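Local coordinates for protein alginate lyase (Chitinophaga sp. MD30, PDB 6KCW) that cleaves the polysaccharide alginate by beta-elimination as a bacterial lyase of polysaccharide lyase family 36, and carries a bound calcium ion, at residues F94-G99 and R204-M209; D68-E73 and I169-G174; D42-V47 and Y229-N234. All coordinates share one frame; numbering follows the deposited sequence.

Interaction 1: F94-G99 and R204-M209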
loop_
_atom_site.group_PDB
_atom_site.type_symbol
_atom_site.label_atom_id
_atom_site.label_comp_id
_atom_site.label_asym_id
_atom_site.label_seq_id
_atom_site.Cartn_x
_atom_site.Cartn_y
_atom_site.Cartn_z
ATOM N N PHE A 94 0.918 1.735 2.974
ATOM C CA PHE A 94 2.181 1.959 2.291
ATOM C C PHE A 94 2.791 0.635 1.858
ATOM O O PHE A 94 2.912 -0.291 2.665
ATOM C CB PHE A 94 3.140 2.723 3.207
ATOM C CG PHE A 94 2.687 4.132 3.502
ATOM C CD1 PHE A 94 1.755 4.379 4.492
ATOM C CD2 PHE A 94 3.182 5.201 2.770
ATOM C CE1 PHE A 94 1.334 5.674 4.757
ATOM C CE2 PHE A 94 2.769 6.495 3.028
ATOM C CZ PHE A 94 1.839 6.738 4.014
ATOM N N GLY A 95 3.154 0.548 0.577
ATOM C CA GLY A 95 3.809 -0.616 0.029
ATOM C C GLY A 95 4.984 -0.257 -0.860
ATOM O O GLY A 95 5.510 0.858 -0.797
ATOM N N PHE A 96 5.398 -1.199 -1.707
ATOM C CA PHE A 96 6.586 -1.039 -2.531
ATOM C C PHE A 96 6.292 -1.508 -3.940
ATOM O O PHE A 96 5.372 -2.296 -4.175
ATOM C CB PHE A 96 7.781 -1.822 -1.968
ATOM C CG PHE A 96 8.261 -1.317 -0.628
ATOM C CD1 PHE A 96 9.040 -0.172 -0.545
ATOM C CD2 PHE A 96 7.937 -1.989 0.542
ATOM C CE1 PHE A 96 9.485 0.297 0.686
ATOM C CE2 PHE A 96 8.387 -1.530 1.777
ATOM C CZ PHE A 96 9.166 -0.390 1.848
ATOM N N SER A 97 7.104 -1.016 -4.878
ATOM C CA SER A 97 7.022 -1.399 -6.276
ATOM C C SER A 97 8.414 -1.702 -6.809
ATOM O O SER A 97 9.314 -0.863 -6.723
ATOM C CB SER A 97 6.418 -0.291 -7.110
ATOM O OG SER A 97 7.418 0.688 -7.267
ATOM N N ILE A 98 8.567 -2.872 -7.415
ATOM C CA ILE A 98 9.814 -3.296 -8.040
ATOM C C ILE A 98 9.689 -3.132 -9.550
ATOM O O ILE A 98 8.625 -3.390 -10.126
ATOM C CB ILE A 98 10.142 -4.752 -7.652
ATOM C CG1 ILE A 98 10.582 -4.810 -6.190
ATOM C CG2 ILE A 98 11.204 -5.339 -8.560
ATOM C CD1 ILE A 98 10.927 -6.209 -5.708
ATOM N N GLY A 99 10.771 -2.673 -10.186
ATOM C CA GLY A 99 10.812 -2.544 -11.640
ATOM C C GLY A 99 9.730 -1.639 -12.197
ATOM O O GLY A 99 9.540 -0.501 -11.755
ATOM N N ARG A 204 14.941 -5.446 -11.311
ATOM C CA ARG A 204 14.786 -6.212 -10.073
ATOM C C ARG A 204 14.723 -5.353 -8.821
ATOM O O ARG A 204 14.338 -5.869 -7.769
ATOM C CB ARG A 204 15.934 -7.206 -9.914
ATOM C CG ARG A 204 17.296 -6.550 -9.973
ATOM C CD ARG A 204 18.377 -7.610 -9.966
ATOM N NE ARG A 204 18.373 -8.272 -8.669
ATOM C CZ ARG A 204 19.192 -7.969 -7.672
ATOM N NH1 ARG A 204 20.114 -7.031 -7.827
ATOM N NH2 ARG A 204 19.086 -8.610 -6.524
ATOM N N LEU A 205 15.067 -4.071 -8.908
ATOM C CA LEU A 205 15.234 -3.233 -7.728
ATOM C C LEU A 205 13.908 -2.685 -7.213
ATOM O O LEU A 205 12.998 -2.369 -7.981
ATOM C CB LEU A 205 16.168 -2.065 -8.038
ATOM C CG LEU A 205 17.553 -2.551 -8.458
ATOM C CD1 LEU A 205 18.533 -1.407 -8.621
ATOM C CD2 LEU A 205 18.055 -3.530 -7.439
ATOM N N ILE A 206 13.803 -2.590 -5.890
ATOM C CA ILE A 206 12.754 -1.777 -5.293
ATOM C C ILE A 206 13.019 -0.330 -5.674
ATOM O O ILE A 206 14.091 0.218 -5.391
ATOM C CB ILE A 206 12.711 -1.947 -3.771
ATOM C CG1 ILE A 206 12.411 -3.395 -3.404
ATOM C CG2 ILE A 206 11.670 -1.041 -3.187
ATOM C CD1 ILE A 206 13.413 -3.951 -2.473
ATOM N N LYS A 207 12.046 0.294 -6.326
ATOM C CA LYS A 207 12.239 1.614 -6.895
ATOM C C LYS A 207 11.434 2.703 -6.207
ATOM O O LYS A 207 11.913 3.833 -6.110
ATOM C CB LYS A 207 11.897 1.600 -8.389
ATOM C CG LYS A 207 13.015 1.031 -9.250
ATOM C CD LYS A 207 12.631 1.018 -10.708
ATOM C CE LYS A 207 13.878 1.046 -11.586
ATOM N NZ LYS A 207 14.855 -0.040 -11.236
ATOM N N ASN A 208 10.227 2.412 -5.730
ATOM C CA ASN A 208 9.519 3.459 -5.028
ATOM C C ASN A 208 8.523 2.863 -4.045
ATOM O O ASN A 208 8.169 1.683 -4.112
ATOM C CB ASN A 208 8.869 4.459 -6.015
ATOM C CG ASN A 208 7.813 3.853 -6.914
ATOM O OD1 ASN A 208 6.928 3.127 -6.465
ATOM N ND2 ASN A 208 7.871 4.206 -8.193
ATOM N N MET A 209 8.121 3.702 -3.091
ATOM C CA MET A 209 7.126 3.353 -2.090
ATOM C C MET A 209 5.741 3.797 -2.565
ATOM O O MET A 209 5.560 4.941 -3.002
ATOM C CB MET A 209 7.484 3.998 -0.746
ATOM C CG MET A 209 6.438 3.795 0.323
ATOM S SD MET A 209 6.746 4.696 1.850
ATOM C CE MET A 209 6.593 6.396 1.320
#

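Interaction 2: D68-E73 and I169-G174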
loop_
_atom_site.group_PDB
_atom_site.type_symbol
_atom_site.label_atom_id
_atom_site.label_comp_id
_atom_site.label_asym_id
_atom_site.label_seq_id
_atom_site.Cartn_x
_atom_site.Cartn_y
_atom_site.Cartn_z
ATOM N N ASP A 68 16.877 3.386 -4.924
ATOM C CA ASP A 68 16.767 1.999 -5.350
ATOM C C ASP A 68 17.571 1.091 -4.434
ATOM O O ASP A 68 18.690 1.418 -4.032
ATOM C CB ASP A 68 17.262 1.840 -6.784
ATOM C CG ASP A 68 16.347 2.500 -7.795
ATOM O OD1 ASP A 68 15.581 3.401 -7.384
ATOM O OD2 ASP A 68 16.390 2.107 -8.992
ATOM N N GLY A 69 16.994 -0.065 -4.116
ATOM C CA GLY A 69 17.671 -1.061 -3.308
ATOM C C GLY A 69 17.041 -2.420 -3.506
ATOM O O GLY A 69 16.015 -2.564 -4.175
ATOM N N THR A 70 17.679 -3.421 -2.891
ATOM C CA THR A 70 17.234 -4.809 -2.923
ATOM C C THR A 70 16.479 -5.237 -1.674
ATOM O O THR A 70 15.792 -6.264 -1.720
ATOM C CB THR A 70 18.432 -5.750 -3.106
ATOM O OG1 THR A 70 19.380 -5.530 -2.052
ATOM C CG2 THR A 70 19.105 -5.488 -4.437
ATOM N N GLU A 71 16.595 -4.485 -0.569
ATOM C CA GLU A 71 15.944 -4.813 0.697
ATOM C C GLU A 71 15.346 -3.571 1.327
ATOM O O GLU A 71 16.059 -2.598 1.597
ATOM C CB GLU A 71 16.913 -5.439 1.694
ATOM C CG GLU A 71 16.999 -6.923 1.576
ATOM C CD GLU A 71 18.251 -7.333 0.870
ATOM O OE1 GLU A 71 18.520 -8.552 0.821
ATOM O OE2 GLU A 71 18.975 -6.435 0.379
ATOM N N TYR A 72 14.050 -3.632 1.609
ATOM C CA TYR A 72 13.308 -2.485 2.097
ATOM C C TYR A 72 12.314 -2.952 3.147
ATOM O O TYR A 72 11.911 -4.119 3.184
ATOM C CB TYR A 72 12.576 -1.745 0.956
ATOM C CG TYR A 72 13.212 -0.415 0.606
ATOM C CD1 TYR A 72 12.963 0.720 1.383
ATOM C CD2 TYR A 72 14.091 -0.298 -0.471
ATOM C CE1 TYR A 72 13.547 1.946 1.082
ATOM C CE2 TYR A 72 14.689 0.916 -0.782
ATOM C CZ TYR A 72 14.407 2.040 -0.003
ATOM O OH TYR A 72 14.990 3.257 -0.288
ATOM N N GLU A 73 11.931 -2.017 4.013
ATOM C CA GLU A 73 10.877 -2.281 4.971
ATOM C C GLU A 73 10.163 -0.978 5.246
ATOM O O GLU A 73 10.693 0.103 4.979
ATOM C CB GLU A 73 11.426 -2.863 6.277
ATOM C CG GLU A 73 12.270 -1.860 7.006
ATOM C CD GLU A 73 12.689 -2.346 8.337
ATOM O OE1 GLU A 73 12.290 -3.472 8.703
ATOM O OE2 GLU A 73 13.422 -1.600 9.019
ATOM N N ILE A 169 10.275 -6.371 2.011
ATOM C CA ILE A 169 10.379 -6.801 0.619
ATOM C C ILE A 169 11.849 -6.997 0.274
ATOM O O ILE A 169 12.718 -6.248 0.731
ATOM C CB ILE A 169 9.708 -5.790 -0.337
ATOM C CG1 ILE A 169 9.655 -6.336 -1.762
ATOM C CG2 ILE A 169 10.450 -4.471 -0.339
ATOM C CD1 ILE A 169 8.991 -5.421 -2.687
ATOM N N LYS A 170 12.128 -8.028 -0.517
ATOM C CA LYS A 170 13.481 -8.330 -0.963
ATOM C C LYS A 170 13.427 -8.711 -2.433
ATOM O O LYS A 170 12.627 -9.569 -2.821
ATOM C CB LYS A 170 14.082 -9.458 -0.128
ATOM C CG LYS A 170 15.483 -9.891 -0.503
ATOM C CD LYS A 170 15.734 -11.250 0.133
ATOM C CE LYS A 170 17.176 -11.420 0.572
ATOM N NZ LYS A 170 18.009 -12.052 -0.477
ATOM N N SER A 171 14.260 -8.062 -3.246
ATOM C CA SER A 171 14.384 -8.423 -4.652
ATOM C C SER A 171 14.813 -9.879 -4.818
ATOM O O SER A 171 15.533 -10.442 -3.984
ATOM C CB SER A 171 15.404 -7.523 -5.339
ATOM O OG SER A 171 15.151 -6.176 -5.031
ATOM N N ASN A 172 14.374 -10.485 -5.923
ATOM C CA ASN A 172 14.927 -11.760 -6.342
ATOM C C ASN A 172 16.090 -11.472 -7.286
ATOM O O ASN A 172 16.404 -10.316 -7.575
ATOM C CB ASN A 172 13.847 -12.649 -6.959
ATOM C CG ASN A 172 13.470 -12.239 -8.393
ATOM O OD1 ASN A 172 12.685 -11.305 -8.609
ATOM N ND2 ASN A 172 14.012 -12.955 -9.373
ATOM N N THR A 173 16.780 -12.523 -7.722
ATOM C CA THR A 173 17.843 -12.411 -8.712
ATOM C C THR A 173 17.527 -13.328 -9.887
ATOM O O THR A 173 17.075 -14.459 -9.688
ATOM C CB THR A 173 19.206 -12.812 -8.141
ATOM O OG1 THR A 173 19.196 -14.215 -7.864
ATOM C CG2 THR A 173 19.507 -12.083 -6.871
ATOM N N GLY A 174 17.775 -12.844 -11.104
ATOM C CA GLY A 174 17.584 -13.668 -12.291
ATOM C C GLY A 174 16.214 -14.316 -12.332
ATOM O O GLY A 174 15.186 -13.673 -12.096
#

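Interaction 3: D42-V47 and Y229-N234. With CA (calcium ion), chain C.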
loop_
_atom_site.group_PDB
_atom_site.type_symbol
_atom_site.label_atom_id
_atom_site.label_comp_id
_atom_site.label_asym_id
_atom_site.label_seq_id
_atom_site.Cartn_x
_atom_site.Cartn_y
_atom_site.Cartn_z
ATOM N N ASP A 42 -5.833 15.513 14.177
ATOM C CA ASP A 42 -5.320 15.169 15.511
ATOM C C ASP A 42 -3.995 14.410 15.430
ATOM O O ASP A 42 -3.823 13.345 16.030
ATOM C CB ASP A 42 -6.351 14.365 16.307
ATOM C CG ASP A 42 -6.939 15.149 17.465
ATOM O OD1 ASP A 42 -6.819 16.396 17.475
ATOM O OD2 ASP A 42 -7.521 14.514 18.374
ATOM N N GLY A 43 -3.043 14.972 14.692
ATOM C CA GLY A 43 -1.726 14.376 14.629
ATOM C C GLY A 43 -1.591 13.161 13.736
ATOM O O GLY A 43 -0.506 12.570 13.698
ATOM N N THR A 44 -2.642 12.766 13.015
ATOM C CA THR A 44 -2.565 11.693 12.030
ATOM C C THR A 44 -2.945 12.231 10.662
ATOM O O THR A 44 -3.501 13.323 10.528
ATOM C CB THR A 44 -3.483 10.513 12.382
ATOM O OG1 THR A 44 -4.828 10.813 11.987
ATOM C CG2 THR A 44 -3.447 10.232 13.876
ATOM N N LEU A 45 -2.653 11.439 9.637
ATOM C CA LEU A 45 -2.988 11.792 8.263
ATOM C C LEU A 45 -4.294 11.111 7.873
ATOM O O LEU A 45 -4.363 9.879 7.791
ATOM C CB LEU A 45 -1.859 11.393 7.316
ATOM C CG LEU A 45 -2.077 11.491 5.808
ATOM C CD1 LEU A 45 -2.692 12.831 5.384
ATOM C CD2 LEU A 45 -0.748 11.262 5.109
ATOM N N ARG A 46 -5.321 11.912 7.624
ATOM C CA ARG A 46 -6.598 11.412 7.135
ATOM C C ARG A 46 -6.656 11.560 5.625
ATOM O O ARG A 46 -6.465 12.662 5.095
ATOM C CB ARG A 46 -7.767 12.154 7.768
ATOM C CG ARG A 46 -9.116 11.569 7.413
ATOM C CD ARG A 46 -10.210 12.521 7.872
ATOM N NE ARG A 46 -10.228 13.733 7.061
ATOM C CZ ARG A 46 -10.857 14.854 7.408
ATOM N NH1 ARG A 46 -11.515 14.934 8.570
ATOM N NH2 ARG A 46 -10.821 15.909 6.598
ATOM N N VAL A 47 -6.928 10.455 4.941
ATOM C CA VAL A 47 -7.169 10.444 3.506
ATOM C C VAL A 47 -8.659 10.244 3.267
ATOM O O VAL A 47 -9.305 9.433 3.942
ATOM C CB VAL A 47 -6.329 9.354 2.810
ATOM C CG1 VAL A 47 -6.697 9.250 1.331
ATOM C CG2 VAL A 47 -4.840 9.661 2.963
ATOM N N TYR A 229 -13.319 7.751 5.427
ATOM C CA TYR A 229 -12.027 8.261 5.856
ATOM C C TYR A 229 -11.143 7.135 6.384
ATOM O O TYR A 229 -11.632 6.159 6.965
ATOM C CB TYR A 229 -12.216 9.360 6.919
ATOM C CG TYR A 229 -13.135 10.486 6.444
ATOM C CD1 TYR A 229 -12.629 11.586 5.758
ATOM C CD2 TYR A 229 -14.508 10.429 6.671
ATOM C CE1 TYR A 229 -13.466 12.610 5.323
ATOM C CE2 TYR A 229 -15.356 11.440 6.230
ATOM C CZ TYR A 229 -14.832 12.526 5.557
ATOM O OH TYR A 229 -15.680 13.524 5.128
ATOM N N ILE A 230 -9.840 7.267 6.142
ATOM C CA ILE A 230 -8.824 6.359 6.658
ATOM C C ILE A 230 -7.712 7.209 7.260
ATOM O O ILE A 230 -7.342 8.250 6.704
ATOM C CB ILE A 230 -8.279 5.428 5.547
ATOM C CG1 ILE A 230 -9.398 4.548 4.980
ATOM C CG2 ILE A 230 -7.122 4.572 6.055
ATOM C CD1 ILE A 230 -9.092 3.973 3.628
ATOM N N TYR A 231 -7.185 6.783 8.401
ATOM C CA TYR A 231 -6.169 7.547 9.109
ATOM C C TYR A 231 -4.878 6.745 9.210
ATOM O O TYR A 231 -4.888 5.598 9.665
ATOM C CB TYR A 231 -6.658 7.922 10.502
ATOM C CG TYR A 231 -7.989 8.648 10.551
ATOM C CD1 TYR A 231 -9.188 7.945 10.524
ATOM C CD2 TYR A 231 -8.045 10.029 10.655
ATOM C CE1 TYR A 231 -10.403 8.603 10.594
ATOM C CE2 TYR A 231 -9.254 10.692 10.728
ATOM C CZ TYR A 231 -10.422 9.971 10.697
ATOM O OH TYR A 231 -11.618 10.626 10.762
ATOM N N TYR A 232 -3.771 7.359 8.803
ATOM C CA TYR A 232 -2.440 6.787 8.930
ATOM C C TYR A 232 -1.612 7.574 9.944
ATOM O O TYR A 232 -1.859 8.757 10.204
ATOM C CB TYR A 232 -1.727 6.766 7.570
ATOM C CG TYR A 232 -2.529 6.104 6.464
ATOM C CD1 TYR A 232 -2.601 4.716 6.364
ATOM C CD2 TYR A 232 -3.210 6.862 5.514
ATOM C CE1 TYR A 232 -3.330 4.108 5.353
ATOM C CE2 TYR A 232 -3.945 6.261 4.518
ATOM C CZ TYR A 232 -3.997 4.881 4.441
ATOM O OH TYR A 232 -4.723 4.270 3.449
ATOM N N ASP A 233 -0.602 6.908 10.504
ATOM C CA ASP A 233 0.277 7.540 11.478
ATOM C C ASP A 233 1.594 6.777 11.551
ATOM O O ASP A 233 1.667 5.587 11.220
ATOM C CB ASP A 233 -0.378 7.586 12.863
ATOM C CG ASP A 233 0.152 8.714 13.724
ATOM O OD1 ASP A 233 1.227 9.260 13.387
ATOM O OD2 ASP A 233 -0.515 9.050 14.730
ATOM N N ASN A 234 2.637 7.490 11.985
ATOM C CA ASN A 234 3.877 6.875 12.456
ATOM C C ASN A 234 4.580 6.073 11.363
ATOM O O ASN A 234 5.002 4.933 11.577
ATOM C CB ASN A 234 3.605 5.996 13.679
ATOM C CG ASN A 234 3.076 6.793 14.857
ATOM O OD1 ASN A 234 3.631 7.828 15.208
ATOM N ND2 ASN A 234 1.991 6.321 15.461
HETATM CA CA CA C . 0.995 11.245 14.855
HETATM O O HOH W 1 0.128 11.678 16.750
HETATM O O HOH W 2 2.750 9.791 16.248
#

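Interaction 1: F94-G99 and R204-M209
Ser-97 and Asn-208 meet through their side chains on one face of an antiparallel strand pair. Each holds its first branch between its own backbone N and carbonyl carbon (chi1 76° and 63°), and Ser-97 OG donates to Asn-208 OD1 at 2.6 Å from above the amide carbonyl plane. An alanine in place of Asn-208 would probably leave the serine hydroxyl without this acceptor and set it free to turn. On the other face the contact is apolar. Ile-206 reaches two neighbours with different branches: CG1 lies 3.6 Å from Ile-98 CG1, and CG2 lies 3.8 Å from Phe-96 CD1. Met-209 has CG anti to its backbone N (chi1 175°), which sets CG beside Gly-95 O; Met-209 SD approaches Phe-94 CD2 at 3.7 Å in an oblique Met-aromatic contact. This apolar face packs on Tyr-72, Leu-74 and Ile-169 of the opposing sheet. Between the strands, Ser-97 N bonds to Asn-208 O at 3.0 Å, while Ser-97 O takes the N-H of Lys-207, also at 3.0 Å. Lys-207 and Asn-208 thus share one partner, forming a classic beta bulge within a sheet of the concanavalin-like jelly-roll sandwich.

Interaction 2: D68-E73 and I169-G174
Gly-69 comes near Ser-171 with its carbonyl oxygen, just before the chain turns from one strand into the next. At Thr-70 the contact tightens. Thr-70 O accepts the N-H of Ser-171 at 2.8 Å, and Ser-171 OG sits 3.3 Å from Thr-70 CA, while that hydroxyl also bonds to Arg-204 O. Thr-70 OG1 donates to the neighbouring Glu-71 OE2 at 2.6 Å, meeting the carboxylate from above its plane. Together Thr-70 and Glu-71 face Arg-241 of strand 228-241 as a classic beta bulge, at the start of a strand that lies in one sheet of the jelly-roll sandwich between 162-170 and 228-241. The Glu-71 side chain, bent at chi2, runs beside that of Lys-170, pointing the same way. Glu-71 OE1 touches Lys-170 CE at 3.2 Å, whereas the salt bridge from Glu-71 OE1 to Lys-170 NZ is long, at 3.8 Å. OE2 has the Thr-70 hydroxyl and a salt bridge with Arg-241, so the lysine probably adds only a weak second charge. Tyr-72 is joined to Ile-169 by a pair of backbone hydrogen bonds, Tyr-72 N to Ile-169 O at 3.1 Å and Ile-169 N to Tyr-72 O at 3.0 Å. Here the side chains touch near their roots, Tyr-72 CB against Ile-169 CG2 at 3.7 Å; the phenol OH bonds to Ser-67 O, and the ring meets that of Phe-96.

Interaction 3: D42-V47 and Y229-N234
Tyr-229 lies over one face of the Arg-46 guanidinium, with Tyr-229 CE1 3.8 Å above that plane and offset toward its rim. The two residues belong to neighbouring strands of an antiparallel pair within the concanavalin-like jelly roll. Their side chains run side by side, the flat groups 49° apart, and the closest touch is between aliphatic and aromatic carbons, Arg-46 CD to Tyr-229 CD1 at 3.3 Å. Tyr-231 flanks the same arginine with its ring: Tyr-231 CE2 meets Arg-46 CG obliquely at 3.4 Å, while Thr-44 OG1 lies at the ring edge, 3.6 Å from Tyr-231 CD2. On the other face of the sheet, the Tyr-232 ring receives Val-47 in its plane at the edge, Val-47 CG2 to Tyr-232 CE2 at 3.8 Å. Beyond the pair, the Tyr-231 ring makes a cation-pi contact with Arg-79, and the Tyr-232 hydroxyl bonds to Thr-213 OG1 and to Gly-93 N.

The backbone pairing is regular. Leu-45 and Tyr-232 exchange two N-H...O bonds, as do Val-47 and Ile-230, and Arg-46 lies opposite Tyr-231 in the non-hydrogen-bonded pair between them. Arg-46 CG is anti to the backbone N (chi1 -173°), which sets CG against the Tyr-231 ring.

The calcium site lies where the turn before strand 44-47 meets the Asp-233 end of its partner. Gly-43 gives its backbone O to the calcium ion at 2.3 Å; Asn-9 O, Asn-11 OD1 and two waters also bind it. Thr-44 OG1 is bonded to Ser-41 O, and its methyl CG2 packs against the Asp-233 carboxylate. Asp-233, its CG anti to the backbone N (chi1 -154°), grips the metal with both oxygens, OD1 at 2.5 Å and OD2 at 2.7 Å from the calcium ion.

In the fold
Interactions 1 and 2 are neighbours, with centres about 8 Å apart, whereas the centre of interaction 3 lies about 23 Å from the first and 28 Å from the second, across the centre of the chain. Interaction 1 belongs to the six-stranded sheet and interaction 3 to the nine-stranded one; residues 68-73 pass from the former to the latter, and Ile-206 pairs with Gly-69. Along the chain the segments of interactions 1 and 2 alternate, and both are nested inside the loop closed by 42-47 and 229-234. Phe-94 packs on Tyr-232 between the sheets. Thus chain-distant strands close a single sandwich, with calcium at interaction 3, on the other side of the chain's centre from the centres of interactions 1 and 2.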